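Local coordinates for protein beta-fructofuranosidase, insoluble isoenzyme CWINV1 (Arabidopsis thaliana, PDB 2OXB) that hydrolyses sucrose and other beta-fructofuranosides such as 1-kestose in the plant cell wall, releasing terminal non-reducing fructose units, at residues A[369-374]-A[409-414]; A[398-403]-A[424-429]. The protein carries 1 engineered substitution. All blocks are in the same frame, centred on the assembly; numbering follows the deposited sequence.

Contact 1: A[369-374]-A[409-414]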
loop_
_atom_site.group_PDB
_atom_site.type_symbol
_atom_site.label_atom_id
_atom_site.label_comp_id
_atom_site.label_asym_id
_atom_site.label_seq_id
_atom_site.Cartn_x
_atom_site.Cartn_y
_atom_site.Cartn_z
ATOM N N VAL A 369 -12.104 -4.775 -13.007
ATOM C CA VAL A 369 -12.130 -4.143 -14.320
ATOM C C VAL A 369 -10.750 -4.217 -14.934
ATOM O O VAL A 369 -9.763 -4.334 -14.226
ATOM C CB VAL A 369 -12.539 -2.661 -14.250
ATOM C CG1 VAL A 369 -12.894 -2.167 -15.652
ATOM C CG2 VAL A 369 -13.695 -2.477 -13.286
ATOM N N GLU A 370 -10.680 -4.147 -16.254
ATOM C CA GLU A 370 -9.392 -4.210 -16.924
ATOM C C GLU A 370 -9.559 -3.790 -18.395
ATOM O O GLU A 370 -10.306 -4.410 -19.149
ATOM C CB GLU A 370 -8.825 -5.632 -16.790
ATOM C CG GLU A 370 -7.358 -5.763 -17.135
ATOM C CD GLU A 370 -6.771 -7.106 -16.729
ATOM O OE1 GLU A 370 -7.003 -7.530 -15.574
ATOM O OE2 GLU A 370 -6.065 -7.739 -17.555
ATOM N N VAL A 371 -8.875 -2.718 -18.786
ATOM C CA VAL A 371 -8.966 -2.190 -20.151
ATOM C C VAL A 371 -7.591 -2.060 -20.802
ATOM O O VAL A 371 -6.561 -1.997 -20.125
ATOM C CB VAL A 371 -9.616 -0.770 -20.170
ATOM C CG1 VAL A 371 -10.126 -0.437 -21.559
ATOM C CG2 VAL A 371 -10.730 -0.685 -19.143
ATOM N N LEU A 372 -7.585 -2.013 -22.126
ATOM C CA LEU A 372 -6.354 -1.853 -22.882
ATOM C C LEU A 372 -6.669 -0.811 -23.948
ATOM O O LEU A 372 -7.197 -1.135 -25.009
ATOM C CB LEU A 372 -5.940 -3.188 -23.514
ATOM C CG LEU A 372 -4.624 -3.830 -23.027
ATOM C CD1 LEU A 372 -4.705 -4.185 -21.550
ATOM C CD2 LEU A 372 -4.332 -5.084 -23.855
ATOM N N PHE A 373 -6.369 0.447 -23.643
ATOM C CA PHE A 373 -6.641 1.541 -24.564
ATOM C C PHE A 373 -5.577 1.658 -25.648
ATOM O O PHE A 373 -4.388 1.441 -25.396
ATOM C CB PHE A 373 -6.730 2.869 -23.811
ATOM C CG PHE A 373 -7.889 2.964 -22.856
ATOM C CD1 PHE A 373 -9.186 3.111 -23.325
ATOM C CD2 PHE A 373 -7.672 2.958 -21.477
ATOM C CE1 PHE A 373 -10.250 3.260 -22.431
ATOM C CE2 PHE A 373 -8.722 3.105 -20.579
ATOM C CZ PHE A 373 -10.010 3.257 -21.054
ATOM N N LYS A 374 -6.016 2.008 -26.855
ATOM C CA LYS A 374 -5.133 2.172 -28.005
ATOM C C LYS A 374 -5.262 3.599 -28.498
ATOM O O LYS A 374 -6.361 4.070 -28.771
ATOM C CB LYS A 374 -5.526 1.191 -29.114
ATOM C CG LYS A 374 -4.991 1.526 -30.502
ATOM C CD LYS A 374 -5.517 0.529 -31.554
ATOM C CE LYS A 374 -5.270 1.009 -32.996
ATOM N NZ LYS A 374 -6.027 2.264 -33.325
ATOM N N PHE A 409 -9.569 10.041 -20.652
ATOM C CA PHE A 409 -10.217 8.769 -20.953
ATOM C C PHE A 409 -9.801 7.602 -20.062
ATOM O O PHE A 409 -8.636 7.221 -20.013
ATOM C CB PHE A 409 -10.003 8.399 -22.431
ATOM C CG PHE A 409 -8.581 7.993 -22.793
ATOM C CD1 PHE A 409 -8.124 6.697 -22.571
ATOM C CD2 PHE A 409 -7.730 8.890 -23.443
ATOM C CE1 PHE A 409 -6.851 6.309 -22.999
ATOM C CE2 PHE A 409 -6.460 8.498 -23.870
ATOM C CZ PHE A 409 -6.017 7.209 -23.652
ATOM N N GLY A 410 -10.772 7.024 -19.362
ATOM C CA GLY A 410 -10.492 5.905 -18.479
ATOM C C GLY A 410 -11.772 5.198 -18.074
ATOM O O GLY A 410 -12.593 4.848 -18.922
ATOM N N LEU A 411 -11.965 5.013 -16.775
ATOM C CA LEU A 411 -13.149 4.321 -16.282
ATOM C C LEU A 411 -14.014 5.119 -15.331
ATOM O O LEU A 411 -13.551 6.054 -14.686
ATOM C CB LEU A 411 -12.736 3.036 -15.560
ATOM C CG LEU A 411 -12.117 1.908 -16.379
ATOM C CD1 LEU A 411 -11.584 0.816 -15.447
ATOM C CD2 LEU A 411 -13.182 1.358 -17.329
ATOM N N MET A 412 -15.284 4.739 -15.263
ATOM C CA MET A 412 -16.227 5.340 -14.326
ATOM C C MET A 412 -16.830 4.146 -13.588
ATOM O O MET A 412 -17.552 3.326 -14.173
ATOM C CB MET A 412 -17.323 6.125 -15.039
ATOM C CG MET A 412 -16.807 7.210 -15.953
ATOM S SD MET A 412 -18.023 8.521 -16.209
ATOM C CE MET A 412 -18.718 8.042 -17.739
ATOM N N VAL A 413 -16.489 4.036 -12.308
ATOM C CA VAL A 413 -16.966 2.942 -11.474
ATOM C C VAL A 413 -18.006 3.436 -10.501
ATOM O O VAL A 413 -18.130 4.644 -10.291
ATOM C CB VAL A 413 -15.819 2.298 -10.678
ATOM C CG1 VAL A 413 -14.784 1.703 -11.643
ATOM C CG2 VAL A 413 -15.173 3.341 -9.773
ATOM N N LEU A 414 -18.734 2.493 -9.902
ATOM C CA LEU A 414 -19.799 2.807 -8.955
ATOM C C LEU A 414 -20.537 4.028 -9.457
ATOM O O LEU A 414 -20.974 4.861 -8.678
ATOM C CB LEU A 414 -19.255 3.093 -7.547
ATOM C CG LEU A 414 -18.799 1.940 -6.650
ATOM C CD1 LEU A 414 -17.450 1.456 -7.128
ATOM C CD2 LEU A 414 -18.717 2.386 -5.193
#
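Val369, at the start of 369-374, meets Leu411 of 409-414 in the hydrophobic core of a beta-sandwich, the C-terminal domain of this family 32 glycoside hydrolase. The two strands belong to facing sheets: their axes come within 8.8 Å and run nearly antiparallel, at 162°, joined mainly through side chains, with the backbone of Gly410 as the exception. Val369 and Leu411 reach toward each other tip to tip, CG1 of the valine 3.3 Å from CD1 of the leucine. A chi1 of -166° sets CG1 anti to the backbone N of Val369 and makes it the methyl that meets the leucine; Leu411 CD2 lies a little farther from it. Two residues on, Val371 points the same way and takes the other branch of the leucine: its CG2 slides past Leu411 CD2 at 3.7 Å, so the leucine fork spans both valines. From the strands beside 369-374, Ile479 and Leu526 add to this apolar layer. Phe373 carries the largest share of the contact. Its ring lies between Val371 CG1, over the centre of one face, and Phe409, whose edge points at the other in an edge-to-face pair with centroids 5.0 Å apart and planes at 72°. Phe409 CD1 sits above the ring centre, while its CE1 comes 3.5 Å from both CB and CG of Phe373. An alanine in place of Phe373 would probably leave the edge of Phe409 without its aromatic face and open a gap between Val371 and Phe409. The far end of the Phe373 ring reaches the backbone of Gly410, CZ lying 3.7 Å from Gly410 O, at the ring edge and near its plane.

Contact 2: A[398-403]-A[424-429]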
loop_
_atom_site.group_PDB
_atom_site.type_symbol
_atom_site.label_atom_id
_atom_site.label_comp_id
_atom_site.label_asym_id
_atom_site.label_seq_id
_atom_site.Cartn_x
_atom_site.Cartn_y
_atom_site.Cartn_z
ATOM N N MET A 398 -7.404 20.292 -13.387
ATOM C CA MET A 398 -8.141 19.958 -14.602
ATOM C C MET A 398 -9.061 18.786 -14.288
ATOM O O MET A 398 -8.652 17.625 -14.339
ATOM C CB MET A 398 -7.188 19.594 -15.747
ATOM C CG MET A 398 -6.527 20.800 -16.391
ATOM S SD MET A 398 -5.390 20.357 -17.698
ATOM C CE MET A 398 -6.152 21.122 -19.113
ATOM N N ASN A 399 -10.298 19.103 -13.928
ATOM C CA ASN A 399 -11.256 18.062 -13.625
ATOM C C ASN A 399 -11.535 17.222 -14.872
ATOM O O ASN A 399 -10.840 17.341 -15.890
ATOM C CB ASN A 399 -12.564 18.646 -13.045
ATOM C CG ASN A 399 -13.052 19.880 -13.781
ATOM O OD1 ASN A 399 -12.347 20.891 -13.877
ATOM N ND2 ASN A 399 -14.274 19.813 -14.290
ATOM N N VAL A 400 -12.547 16.369 -14.774
ATOM C CA VAL A 400 -12.954 15.457 -15.841
ATOM C C VAL A 400 -13.498 16.143 -17.107
ATOM O O VAL A 400 -13.109 15.790 -18.222
ATOM C CB VAL A 400 -14.007 14.473 -15.276
ATOM C CG1 VAL A 400 -14.300 13.354 -16.272
ATOM C CG2 VAL A 400 -13.510 13.918 -13.941
ATOM N N SER A 401 -14.381 17.125 -16.924
ATOM C CA SER A 401 -14.996 17.854 -18.032
ATOM C C SER A 401 -14.092 18.800 -18.809
ATOM O O SER A 401 -14.566 19.507 -19.697
ATOM C CB SER A 401 -16.216 18.630 -17.538
ATOM O OG SER A 401 -17.308 17.760 -17.296
ATOM N N VAL A 402 -12.803 18.830 -18.474
ATOM C CA VAL A 402 -11.862 19.684 -19.190
ATOM C C VAL A 402 -11.150 18.838 -20.227
ATOM O O VAL A 402 -10.367 17.953 -19.881
ATOM C CB VAL A 402 -10.811 20.320 -18.252
ATOM C CG1 VAL A 402 -9.819 21.144 -19.072
ATOM C CG2 VAL A 402 -11.493 21.212 -17.216
ATOM N N LYS A 403 -11.435 19.127 -21.496
ATOM C CA LYS A 403 -10.876 18.404 -22.642
ATOM C C LYS A 403 -9.372 18.537 -22.877
ATOM O O LYS A 403 -8.738 19.495 -22.446
ATOM C CB LYS A 403 -11.591 18.820 -23.937
ATOM C CG LYS A 403 -13.049 18.381 -24.070
ATOM C CD LYS A 403 -13.574 18.609 -25.494
ATOM C CE LYS A 403 -15.049 18.239 -25.622
ATOM N NZ LYS A 403 -15.566 18.511 -26.993
ATOM N N SER A 424 -14.097 8.589 -11.515
ATOM C CA SER A 424 -13.479 8.511 -12.824
ATOM C C SER A 424 -11.969 8.474 -12.898
ATOM O O SER A 424 -11.311 9.509 -12.883
ATOM C CB SER A 424 -13.995 9.676 -13.660
ATOM O OG SER A 424 -14.032 10.858 -12.865
ATOM N N VAL A 425 -11.424 7.269 -12.987
ATOM C CA VAL A 425 -9.991 7.101 -13.121
ATOM C C VAL A 425 -9.751 7.084 -14.628
ATOM O O VAL A 425 -10.448 6.383 -15.372
ATOM C CB VAL A 425 -9.540 5.778 -12.512
ATOM C CG1 VAL A 425 -8.075 5.541 -12.805
ATOM C CG2 VAL A 425 -9.803 5.796 -11.011
ATOM N N TYR A 426 -8.778 7.856 -15.089
ATOM C CA TYR A 426 -8.518 7.911 -16.511
ATOM C C TYR A 426 -7.089 8.310 -16.818
ATOM O O TYR A 426 -6.263 8.451 -15.917
ATOM C CB TYR A 426 -9.489 8.900 -17.145
ATOM C CG TYR A 426 -9.436 10.268 -16.515
ATOM C CD1 TYR A 426 -8.353 11.111 -16.735
ATOM C CD2 TYR A 426 -10.458 10.714 -15.684
ATOM C CE1 TYR A 426 -8.284 12.366 -16.149
ATOM C CE2 TYR A 426 -10.402 11.974 -15.082
ATOM C CZ TYR A 426 -9.309 12.794 -15.321
ATOM O OH TYR A 426 -9.236 14.038 -14.736
ATOM N N PHE A 427 -6.825 8.493 -18.108
ATOM C CA PHE A 427 -5.515 8.873 -18.626
ATOM C C PHE A 427 -5.578 10.164 -19.431
ATOM O O PHE A 427 -6.642 10.552 -19.918
ATOM C CB PHE A 427 -4.978 7.796 -19.562
ATOM C CG PHE A 427 -4.546 6.546 -18.868
ATOM C CD1 PHE A 427 -3.455 6.566 -18.000
ATOM C CD2 PHE A 427 -5.206 5.340 -19.098
ATOM C CE1 PHE A 427 -3.023 5.407 -17.374
ATOM C CE2 PHE A 427 -4.780 4.167 -18.475
ATOM C CZ PHE A 427 -3.686 4.203 -17.612
ATOM N N ARG A 428 -4.419 10.813 -19.563
ATOM C CA ARG A 428 -4.233 12.040 -20.345
ATOM C C ARG A 428 -2.802 11.990 -20.880
ATOM O O ARG A 428 -1.856 11.888 -20.108
ATOM C CB ARG A 428 -4.390 13.270 -19.473
ATOM C CG ARG A 428 -5.800 13.683 -19.206
ATOM C CD ARG A 428 -5.811 14.427 -17.903
ATOM N NE ARG A 428 -7.065 15.110 -17.648
ATOM C CZ ARG A 428 -7.315 16.346 -18.035
ATOM N NH1 ARG A 428 -6.394 17.028 -18.696
ATOM N NH2 ARG A 428 -8.477 16.900 -17.743
ATOM N N ILE A 429 -2.647 12.045 -22.200
ATOM C CA ILE A 429 -1.320 11.988 -22.815
ATOM C C ILE A 429 -0.877 13.346 -23.355
ATOM O O ILE A 429 -1.615 14.031 -24.058
ATOM C CB ILE A 429 -1.260 10.984 -24.015
ATOM C CG1 ILE A 429 -1.739 9.589 -23.598
ATOM C CG2 ILE A 429 0.157 10.933 -24.575
ATOM C CD1 ILE A 429 -0.919 8.920 -22.526
#
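Arg428 reaches from strand 424-429 to the backbone of 398-403, its NH2 giving a weak hydrogen bond to Asn399 O at 3.0 Å with an N-H...O angle of 125°. That carbonyl lies at the edge of the guanidinium, near its plane; Val402 O is as close to the same NH2, approaching obliquely. The Arg428 chain is extended from CG to NE, which carries the guanidinium out to the loop. Met398 crosses it there, with CB 3.6 Å from NH2 and SD 3.6 Å from NH1. Earlier in the strand, Tyr426 and Ser424 meet Val400: its CG2 rests 3.8 Å from Tyr426 CE2, at the ring edge and near its plane, and 3.3 Å from Ser424 OG. Within the strand, Tyr426 CE1 lies in the plane of the guanidinium, at its edge, so phenol and arginine stand side by side beneath the loop. Phe514 packs against Val400, Ser424 and Tyr426, while Leu442 and Cys444 of the neighbouring strand 439-446 touch Arg428 and Tyr426. Asn399 and Val402, whose carbonyls gather at NH2, are the first and last residues of a type I beta turn that follows helix 391-397 after Met398. The arrangement is a turn laid over the outward face of one sheet of a beta-sandwich, met by alternate side chains of a single strand.

Overall arrangement
Following the chain, 369-374 comes first, then helix 391-397 and the loop 398-403, then segment 409-414 and, after a short connection, strand 424-429. Contact 1 closes a loop of 34 residues that includes 398-403; contact 2 closes one of 20 that includes 409-414, so the two cross. Their centres are about 12 Å apart. They join through neighbouring strands of one sheet, with a probable backbone hydrogen bond from Phe427 N to Phe409 O. Contact 1 ties this sheet to the facing one, and contact 2 ties its other face to the loop after the helix, within the C-terminal domain and away from the substrate-binding site.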